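Local coordinates for mannosylglycerate hydrolase MGH1-like glycoside hydrolase domain-containing protein (PDB 4WVA) that hydrolyses mannosylglycerate, a solute that thermophiles make under osmotic stress, to mannose and glycerate, and cleaves glucosylglycerate as well, at residues A[191-194]-A[195-199]; A[328-332]-A[333-337]. One frame throughout, in Å; residues are numbered along the deposited sequence.

How the contacts relate
Both contacts are local and lie in loops, one a turn and the other a bend: 191-199 lies ahead of helix 201-216, whereas residues 328-337 run between helices 313-327 and 356-368. Their centres lie 21 Å apart and their nearest atoms about 10 Å, so neither touches the other. Contact 1 is partly buried, with an exposed outer turn and an inward arginine that probably binds substrate; its chemistry is polar, with two hydrogen bonds and a bridging water across the turn. Contact 2 is more buried and has no hydrogen bond between its halves, relying on apolar packing and on bonds to helix 372-389.

Contact 1. Residues A[191-194]-A[195-199]; sequences KHVN and PEERP
An Asx turn at Asn194 leads into a short 3-10 turn through Pro195, Glu196 and Glu197, just ahead of Arg198, a probable substrate-binding residue. The side-chain OD1 of Asn194 takes the N-H of Glu196 at 2.9 Å in a nearly straight bond (165°), only slightly tilted from the amide plane. Its CG lies anti to the backbone N (chi1 -166°), which puts the amide beside its own carbonyl carbon, within reach of Glu196 N. The main-chain O of Asn194 meanwhile accepts Glu197 N at 2.8 Å, the donor sitting well above the carbonyl plane, and Arg198 N bonds Pro195 O one step later. On the inner side, Val193 and Arg198 cross at about a right angle, with Val193 CG1 3.6 Å from Arg198 CG and 3.7 Å from its CD. A water spans the turn, accepting from Asn194 N and donating to Glu197 OE1, which also receives Gly404 N. Beyond the valine, the arginine chain bends twice; its guanidinium forms a salt bridge from NE to Asp189, hydrogen bonds from NH1 and NH2 to the hydroxyls of Tyr28 and Tyr204, and a cation-pi contact with Tyr349. Cut back to alanine, Arg198 would lose its guanidinium, and Asp189 would probably be left without this charge partner, with a gap beside Val193 CG1. The whole is an Asx-Pro turn presenting an arginine to the probable substrate pocket of a GH63 hydrolase.

Contact 2. Residues A[328-332]-A[333-337]; sequences EKARY and LLPSV
Ala330 and Pro335 meet across the bend, the alanine methyl CB facing ring atom CG of the proline at 4.1 Å. That is a loose apolar touch, and the proline also packs on Trp326 of helix 313-327. A second ring atom of Pro335, CD, lies 3.7 Å from Tyr332 O, a carbonyl buried here with no polar partner in the model. Between the two, the Leu333-Leu334 peptide bond is cis, an unusual choice before a residue other than proline, and it turns the chain sharply. This is the loop that follows helix 313-327 in the (alpha/alpha)6-barrel enzyme and leans on helix 372-389, where Leu333 and Leu334 both pack on Leu378. At the outer end, with CG anti to its own carbonyl carbon (chi1 -65°) and so beside the backbone N, the Tyr332 ring is set back toward Arg331, on whose side chain it lies. Arg331 CG sits 3.6 Å above one face, offset toward the rim, while CE2 of Tyr332 comes 3.7 Å over the centre of the guanidinium of Arg331; the two planes are tilted by about 25°. That guanidinium is held by a salt bridge from NH1 to Asp381, whose other carboxylate oxygen receives Leu333 N. Arg377 of the same helix, 372-389, donates from NH2 to Arg331 O.

Contact 1. Residues A[191-194]-A[195-199]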
loop_
_atom_site.group_PDB
_atom_site.type_symbol
_atom_site.label_atom_id
_atom_site.label_comp_id
_atom_site.label_asym_id
_atom_site.label_seq_id
_atom_site.Cartn_x
_atom_site.Cartn_y
_atom_site.Cartn_z
ATOM N N LYS A 191 10.749 24.276 -39.559
ATOM C CA LYS A 191 9.950 24.352 -40.810
ATOM C C LYS A 191 8.456 24.336 -40.484
ATOM O O LYS A 191 7.642 24.916 -41.196
ATOM C CB LYS A 191 10.272 23.174 -41.742
ATOM C CG LYS A 191 9.404 23.065 -42.999
ATOM C CD LYS A 191 10.069 22.204 -44.082
ATOM C CE LYS A 191 9.086 21.677 -45.127
ATOM N NZ LYS A 191 8.104 22.662 -45.631
ATOM N N HIS A 192 8.112 23.666 -39.386
ATOM C CA HIS A 192 6.717 23.390 -39.036
ATOM C C HIS A 192 6.151 24.159 -37.857
ATOM O O HIS A 192 4.938 24.304 -37.751
ATOM C CB HIS A 192 6.583 21.906 -38.733
ATOM C CG HIS A 192 7.327 21.042 -39.684
ATOM N ND1 HIS A 192 6.865 20.751 -40.947
ATOM C CD2 HIS A 192 8.524 20.425 -39.568
ATOM C CE1 HIS A 192 7.742 19.983 -41.562
ATOM N NE2 HIS A 192 8.754 19.774 -40.749
ATOM N N VAL A 193 7.019 24.614 -36.961
ATOM C CA VAL A 193 6.604 25.238 -35.716
ATOM C C VAL A 193 7.486 26.431 -35.443
ATOM O O VAL A 193 8.702 26.349 -35.612
ATOM C CB VAL A 193 6.753 24.253 -34.546
ATOM C CG1 VAL A 193 6.341 24.914 -33.236
ATOM C CG2 VAL A 193 5.924 23.005 -34.829
ATOM N N ASN A 194 6.872 27.524 -35.000
ATOM C CA ASN A 194 7.637 28.709 -34.647
ATOM C C ASN A 194 8.661 28.404 -33.565
ATOM O O ASN A 194 8.318 27.768 -32.568
ATOM C CB ASN A 194 6.739 29.832 -34.165
ATOM C CG ASN A 194 7.473 31.159 -34.122
ATOM O OD1 ASN A 194 8.192 31.459 -33.163
ATOM N ND2 ASN A 194 7.322 31.951 -35.186
ATOM N N PRO A 195 9.917 28.888 -33.731
ATOM C CA PRO A 195 10.937 28.630 -32.712
ATOM C C PRO A 195 10.544 29.005 -31.284
ATOM O O PRO A 195 11.040 28.372 -30.358
ATOM C CB PRO A 195 12.126 29.500 -33.180
ATOM C CG PRO A 195 11.962 29.570 -34.655
ATOM C CD PRO A 195 10.477 29.635 -34.879
ATOM N N GLU A 196 9.677 30.006 -31.107
ATOM C CA GLU A 196 9.242 30.448 -29.781
ATOM C C GLU A 196 8.443 29.353 -29.049
ATOM O O GLU A 196 8.283 29.412 -27.831
ATOM C CB GLU A 196 8.405 31.727 -29.860
ATOM C CG GLU A 196 9.192 32.969 -30.267
ATOM C CD GLU A 196 8.348 34.239 -30.261
ATOM O OE1 GLU A 196 7.496 34.401 -29.359
ATOM O OE2 GLU A 196 8.541 35.092 -31.161
ATOM N N GLU A 197 7.960 28.359 -29.805
ATOM C CA GLU A 197 7.153 27.272 -29.239
ATOM C C GLU A 197 7.955 25.986 -29.090
ATOM O O GLU A 197 7.417 24.955 -28.675
ATOM C CB GLU A 197 5.932 27.032 -30.137
ATOM C CG GLU A 197 4.967 28.206 -30.138
ATOM C CD GLU A 197 3.902 28.123 -31.217
ATOM O OE1 GLU A 197 3.681 27.054 -31.796
ATOM O OE2 GLU A 197 3.250 29.163 -31.464
ATOM N N ARG A 198 9.243 26.045 -29.399
ATOM C CA ARG A 198 10.128 24.881 -29.427
ATOM C C ARG A 198 11.309 25.010 -28.458
ATOM O O ARG A 198 11.589 26.104 -27.951
ATOM C CB ARG A 198 10.677 24.718 -30.847
ATOM C CG ARG A 198 9.616 24.380 -31.886
ATOM C CD ARG A 198 9.038 22.971 -31.704
ATOM N NE ARG A 198 10.065 21.930 -31.829
ATOM C CZ ARG A 198 9.847 20.627 -31.638
ATOM N NH1 ARG A 198 8.627 20.209 -31.319
ATOM N NH2 ARG A 198 10.845 19.749 -31.766
ATOM N N PRO A 199 12.020 23.887 -28.207
ATOM C CA PRO A 199 13.250 24.006 -27.421
ATOM C C PRO A 199 14.214 24.976 -28.086
ATOM O O PRO A 199 14.206 25.108 -29.310
ATOM C CB PRO A 199 13.837 22.589 -27.451
ATOM C CG PRO A 199 12.674 21.697 -27.728
ATOM C CD PRO A 199 11.798 22.498 -28.655
HETATM O O HOH W 1 3.875 27.488 -34.622
#

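Contact 2. Residues A[328-332]-A[333-337]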
loop_
_atom_site.group_PDB
_atom_site.type_symbol
_atom_site.label_atom_id
_atom_site.label_comp_id
_atom_site.label_asym_id
_atom_site.label_seq_id
_atom_site.Cartn_x
_atom_site.Cartn_y
_atom_site.Cartn_z
ATOM N N GLU A 328 -6.012 28.593 -10.229
ATOM C CA GLU A 328 -6.206 29.988 -9.789
ATOM C C GLU A 328 -5.481 30.965 -10.714
ATOM O O GLU A 328 -5.801 32.156 -10.734
ATOM C CB GLU A 328 -5.683 30.199 -8.362
ATOM C CG GLU A 328 -6.397 29.394 -7.276
ATOM C CD GLU A 328 -5.848 29.665 -5.885
ATOM O OE1 GLU A 328 -4.764 30.281 -5.766
ATOM O OE2 GLU A 328 -6.483 29.271 -4.885
ATOM N N LYS A 329 -4.479 30.472 -11.443
ATOM C CA LYS A 329 -3.619 31.313 -12.278
ATOM C C LYS A 329 -3.747 31.090 -13.782
ATOM O O LYS A 329 -3.434 31.994 -14.567
ATOM C CB LYS A 329 -2.162 31.128 -11.859
ATOM C CG LYS A 329 -1.839 31.722 -10.496
ATOM C CD LYS A 329 -2.306 33.167 -10.409
ATOM C CE LYS A 329 -1.617 33.925 -9.292
ATOM N NZ LYS A 329 -1.969 35.374 -9.368
ATOM N N ALA A 330 -4.195 29.899 -14.184
ATOM C CA ALA A 330 -4.400 29.576 -15.597
ATOM C C ALA A 330 -5.863 29.255 -15.848
ATOM O O ALA A 330 -6.470 28.500 -15.094
ATOM C CB ALA A 330 -3.534 28.392 -15.989
ATOM N N ARG A 331 -6.426 29.779 -16.934
ATOM C CA ARG A 331 -7.798 29.446 -17.307
ATOM C C ARG A 331 -7.977 27.959 -17.584
ATOM O O ARG A 331 -8.977 27.367 -17.195
ATOM C CB ARG A 331 -8.257 30.254 -18.531
ATOM C CG ARG A 331 -9.537 29.756 -19.220
ATOM C CD ARG A 331 -10.793 29.633 -18.345
ATOM N NE ARG A 331 -11.896 28.952 -19.052
ATOM C CZ ARG A 331 -12.143 27.634 -19.053
ATOM N NH1 ARG A 331 -11.393 26.768 -18.349
ATOM N NH2 ARG A 331 -13.183 27.169 -19.750
ATOM N N TYR A 332 -7.005 27.367 -18.268
ATOM C CA TYR A 332 -7.105 25.981 -18.721
ATOM C C TYR A 332 -6.130 25.113 -17.948
ATOM O O TYR A 332 -4.946 25.415 -17.908
ATOM C CB TYR A 332 -6.794 25.875 -20.217
ATOM C CG TYR A 332 -7.813 26.584 -21.074
ATOM C CD1 TYR A 332 -7.521 27.811 -21.641
ATOM C CD2 TYR A 332 -9.072 26.049 -21.270
ATOM C CE1 TYR A 332 -8.450 28.478 -22.410
ATOM C CE2 TYR A 332 -10.021 26.717 -22.034
ATOM C CZ TYR A 332 -9.695 27.939 -22.602
ATOM O OH TYR A 332 -10.624 28.625 -23.384
ATOM N N LEU A 333 -6.647 24.062 -17.317
ATOM C CA LEU A 333 -5.812 23.035 -16.718
ATOM C C LEU A 333 -5.494 22.018 -17.794
ATOM O O LEU A 333 -6.254 21.888 -18.755
ATOM C CB LEU A 333 -6.537 22.337 -15.566
ATOM C CG LEU A 333 -6.772 23.156 -14.285
ATOM C CD1 LEU A 333 -7.478 22.284 -13.266
ATOM C CD2 LEU A 333 -5.467 23.700 -13.725
ATOM N N LEU A 334 -4.379 21.292 -17.691
ATOM C CA LEU A 334 -3.350 21.396 -16.664
ATOM C C LEU A 334 -2.083 21.940 -17.326
ATOM O O LEU A 334 -1.538 21.314 -18.225
ATOM C CB LEU A 334 -3.054 20.006 -16.127
ATOM C CG LEU A 334 -2.077 19.882 -14.966
ATOM C CD1 LEU A 334 -2.653 20.450 -13.690
ATOM C CD2 LEU A 334 -1.718 18.406 -14.776
ATOM N N PRO A 335 -1.602 23.114 -16.894
ATOM C CA PRO A 335 -0.328 23.561 -17.486
ATOM C C PRO A 335 0.802 22.581 -17.182
ATOM O O PRO A 335 0.766 21.873 -16.168
ATOM C CB PRO A 335 -0.063 24.919 -16.830
ATOM C CG PRO A 335 -1.061 25.070 -15.771
ATOM C CD PRO A 335 -2.141 24.053 -15.908
ATOM N N SER A 336 1.787 22.535 -18.068
ATOM C CA SER A 336 2.891 21.588 -17.939
ATOM C C SER A 336 3.879 21.947 -16.835
ATOM O O SER A 336 4.655 21.091 -16.404
ATOM C CB SER A 336 3.564 21.345 -19.290
ATOM O OG SER A 336 3.827 22.559 -20.015
ATOM N N VAL A 337 3.857 23.202 -16.407
ATOM C CA VAL A 337 4.591 23.617 -15.217
ATOM C C VAL A 337 3.749 24.582 -14.416
ATOM O O VAL A 337 2.859 25.260 -14.946
ATOM C CB VAL A 337 5.965 24.261 -15.521
ATOM C CG1 VAL A 337 6.835 23.338 -16.351
ATOM C CG2 VAL A 337 5.810 25.609 -16.198
#